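Local coordinates for trichothecene 15-O-acetyltransferase TRI3 (Fusarium sporotrichioides, PDB 3FOT), which transfers an acetyl group to the 15-oxygen of trichothecene intermediates in the biosynthesis of mycotoxins such as T-2 toxin, at residues A[250-255]-A[407-412]. Sequence-based numbering, arbitrary orientation.
Sequences DKCTEY and QALGLR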
ATOM      1  N   ASP A 250       3.048  27.901  -7.082  1.00 17.27           N
ATOM      2  CA  ASP A 250       1.604  28.140  -6.985  1.00 17.86           C
ATOM      3  C   ASP A 250       0.833  26.814  -6.897  1.00 17.25           C
ATOM      4  O   ASP A 250      -0.114  26.691  -6.139  1.00 17.28           O
ATOM      5  CB  ASP A 250       1.104  28.911  -8.205  1.00 18.47           C
ATOM      6  CG  ASP A 250       1.596  30.359  -8.255  1.00 21.33           C
ATOM      7  OD1 ASP A 250       2.073  30.903  -7.237  1.00 21.34           O
ATOM      8  OD2 ASP A 250       1.492  30.953  -9.355  1.00 24.09           O
ATOM      9  N   LYS A 251       1.242  25.836  -7.693  1.00 16.59           N
ATOM     10  CA  LYS A 251       0.577  24.539  -7.716  1.00 16.86           C
ATOM     11  C   LYS A 251       0.803  23.822  -6.371  1.00 16.27           C
ATOM     12  O   LYS A 251      -0.119  23.202  -5.830  1.00 15.96           O
ATOM     13  CB  LYS A 251       1.150  23.712  -8.859  1.00 17.52           C
ATOM     14  CG  LYS A 251       0.194  22.946  -9.780  1.00 20.19           C
ATOM     15  CD  LYS A 251      -1.281  23.004  -9.500  1.00 21.26           C
ATOM     16  CE  LYS A 251      -1.990  21.902 -10.306  1.00 21.97           C
ATOM     17  NZ  LYS A 251      -3.331  22.318 -10.837  1.00 23.72           N
ATOM     18  N   CYS A 252       2.022  23.915  -5.828  1.00 16.22           N
ATOM     19  CA  CYS A 252       2.292  23.372  -4.478  1.00 16.18           C
ATOM     20  C   CYS A 252       1.402  24.005  -3.421  1.00 16.87           C
ATOM     21  O   CYS A 252       0.852  23.311  -2.542  1.00 16.99           O
ATOM     22  CB  CYS A 252       3.767  23.543  -4.071  1.00 16.48           C
ATOM     23  SG  CYS A 252       4.898  22.554  -4.999  1.00 14.87           S
ATOM     24  N   THR A 253       1.256  25.329  -3.499  1.00 17.41           N
ATOM     25  CA  THR A 253       0.398  26.081  -2.583  1.00 18.66           C
ATOM     26  C   THR A 253      -1.086  25.708  -2.761  1.00 18.23           C
ATOM     27  O   THR A 253      -1.852  25.669  -1.785  1.00 18.10           O
ATOM     28  CB  THR A 253       0.609  27.601  -2.790  1.00 19.18           C
ATOM     29  OG1 THR A 253       1.924  27.943  -2.356  1.00 20.77           O
ATOM     30  CG2 THR A 253      -0.400  28.413  -2.001  1.00 20.84           C
ATOM     31  N   GLU A 254      -1.493  25.430  -3.998  1.00 18.38           N
ATOM     32  CA  GLU A 254      -2.850  24.985  -4.250  1.00 18.55           C
ATOM     33  C   GLU A 254      -3.100  23.665  -3.528  1.00 18.10           C
ATOM     34  O   GLU A 254      -4.152  23.477  -2.903  1.00 18.01           O
ATOM     35  CB  GLU A 254      -3.101  24.791  -5.742  1.00 18.80           C
ATOM     36  CG  GLU A 254      -4.562  24.502  -6.038  1.00 21.80           C
ATOM     37  CD  GLU A 254      -4.820  24.152  -7.488  1.00 25.41           C
ATOM     38  OE1 GLU A 254      -3.959  24.438  -8.337  1.00 27.54           O
ATOM     39  OE2 GLU A 254      -5.904  23.596  -7.773  1.00 27.73           O
ATOM     40  N   TYR A 255      -2.127  22.758  -3.600  1.00 17.60           N
ATOM     41  CA  TYR A 255      -2.254  21.501  -2.867  1.00 17.77           C
ATOM     42  C   TYR A 255      -2.260  21.693  -1.341  1.00 17.56           C
ATOM     43  O   TYR A 255      -3.142  21.166  -0.652  1.00 16.30           O
ATOM     44  CB  TYR A 255      -1.226  20.444  -3.305  1.00 18.32           C
ATOM     45  CG  TYR A 255      -1.382  19.181  -2.476  1.00 18.55           C
ATOM     46  CD1 TYR A 255      -2.198  18.116  -2.907  1.00 20.06           C
ATOM     47  CD2 TYR A 255      -0.779  19.071  -1.225  1.00 18.72           C
ATOM     48  CE1 TYR A 255      -2.362  16.954  -2.100  1.00 18.25           C
ATOM     49  CE2 TYR A 255      -0.953  17.936  -0.428  1.00 20.29           C
ATOM     50  CZ  TYR A 255      -1.746  16.892  -0.869  1.00 20.79           C
ATOM     51  OH  TYR A 255      -1.872  15.787  -0.028  1.00 22.81           O
ATOM     52  N   GLN A 407       5.761  14.800  -9.659  1.00 14.10           N
ATOM     53  CA  GLN A 407       6.503  14.035  -8.637  1.00 13.37           C
ATOM     54  C   GLN A 407       7.293  14.962  -7.727  1.00 13.18           C
ATOM     55  O   GLN A 407       7.292  14.779  -6.507  1.00 12.75           O
ATOM     56  CB  GLN A 407       7.377  12.918  -9.221  1.00 14.07           C
ATOM     57  CG  GLN A 407       8.097  12.074  -8.142  1.00 13.46           C
ATOM     58  CD  GLN A 407       7.138  11.393  -7.140  1.00 13.44           C
ATOM     59  OE1 GLN A 407       6.031  10.993  -7.491  1.00 15.54           O
ATOM     60  NE2 GLN A 407       7.582  11.265  -5.892  1.00 12.72           N
ATOM     61  N   ALA A 408       7.934  15.981  -8.305  1.00 13.60           N
ATOM     62  CA  ALA A 408       8.629  16.977  -7.482  1.00 12.99           C
ATOM     63  C   ALA A 408       7.677  17.668  -6.496  1.00 12.60           C
ATOM     64  O   ALA A 408       8.048  17.953  -5.351  1.00 11.29           O
ATOM     65  CB  ALA A 408       9.339  18.035  -8.380  1.00 13.57           C
ATOM     66  N   LEU A 409       6.457  17.935  -6.951  1.00 12.41           N
ATOM     67  CA  LEU A 409       5.443  18.604  -6.123  1.00 12.25           C
ATOM     68  C   LEU A 409       5.053  17.699  -4.957  1.00 11.42           C
ATOM     69  O   LEU A 409       4.903  18.172  -3.848  1.00 11.12           O
ATOM     70  CB  LEU A 409       4.210  18.981  -6.954  1.00 12.33           C
ATOM     71  CG  LEU A 409       2.978  19.580  -6.260  1.00 13.36           C
ATOM     72  CD1 LEU A 409       2.213  20.585  -7.157  1.00 14.67           C
ATOM     73  CD2 LEU A 409       2.019  18.448  -5.846  1.00 12.92           C
ATOM     74  N   GLY A 410       4.865  16.410  -5.242  1.00 11.66           N
ATOM     75  CA  GLY A 410       4.537  15.420  -4.197  1.00 11.95           C
ATOM     76  C   GLY A 410       5.559  15.441  -3.081  1.00 11.44           C
ATOM     77  O   GLY A 410       5.212  15.502  -1.908  1.00 11.95           O
ATOM     78  N   LEU A 411       6.832  15.391  -3.447  1.00 12.22           N
ATOM     79  CA  LEU A 411       7.901  15.346  -2.460  1.00 12.59           C
ATOM     80  C   LEU A 411       7.846  16.588  -1.577  1.00 12.21           C
ATOM     81  O   LEU A 411       7.941  16.510  -0.360  1.00 12.84           O
ATOM     82  CB  LEU A 411       9.266  15.221  -3.150  1.00 12.25           C
ATOM     83  CG  LEU A 411       9.472  13.961  -3.997  1.00 12.93           C
ATOM     84  CD1 LEU A 411      10.839  14.032  -4.676  1.00 15.31           C
ATOM     85  CD2 LEU A 411       9.327  12.675  -3.172  1.00 13.48           C
ATOM     86  N   ARG A 412       7.661  17.739  -2.209  1.00 12.11           N
ATOM     87  CA  ARG A 412       7.648  19.001  -1.486  1.00 12.01           C
ATOM     88  C   ARG A 412       6.433  19.160  -0.584  1.00 11.38           C
ATOM     89  O   ARG A 412       6.551  19.565   0.584  1.00 11.05           O
ATOM     90  CB  ARG A 412       7.733  20.162  -2.514  1.00 12.37           C
ATOM     91  CG  ARG A 412       8.007  21.480  -1.882  1.00 15.35           C
ATOM     92  CD  ARG A 412       8.198  22.527  -2.959  1.00 16.20           C
ATOM     93  NE  ARG A 412       8.424  23.848  -2.388  1.00 17.80           N
ATOM     94  CZ  ARG A 412       8.137  24.990  -3.021  1.00 19.23           C
ATOM     95  NH1 ARG A 412       7.608  24.975  -4.237  1.00 15.30           N
ATOM     96  NH2 ARG A 412       8.369  26.150  -2.429  1.00 21.40           N
TER
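Cys252 and Leu409 illustrate how a thiol and a branched aliphatic side chain can fill a helix crossing without a polar bond between them. The axes of 250-255 and 407-412, the latter on the helix that bears the 15-deacetylcalonectrin-binding His414, pass 10.0 Å apart, inclined at 51°. At the tight centre, Cys252 SG lies against the Leu409 branch point, 3.8 Å from CG. With chi1 at 175°, Leu409 points CG at the other helix, and its unusual chi2 of 148° sets where CD1 lands: on the backbone, 3.6 Å from both Lys251 C and Cys252 N, with Lys251 CB beside it at 3.7 Å. Arg412 closes another flank of the sulfur: along its extended chain CD passes 3.9 Å from Cys252 SG, and NH1 approaches the same atom obliquely at 3.7 Å. That guanidinium is tied elsewhere, by a salt bridge to Asp249 and by hydrogen bonds to the carbonyls of Leu9 and Pro10. The looser margin lies at Lys251, partly exposed, whose bent chain leads away from 407-412 to a salt bridge with exposed Glu254 (Lys251 NZ to Glu254 OE1 3.3 Å, weak as a hydrogen bond) and a cation-pi contact with Trp400. Within this CoA-dependent acyltransferase fold, Tyr255 bonds through its hydroxyl to Glu417 of helix 406-423, Phe248 of helix 246-264 and Trp400 of helix 379-401 also pack on Leu409, and Tyr255 reaches strand 358-365.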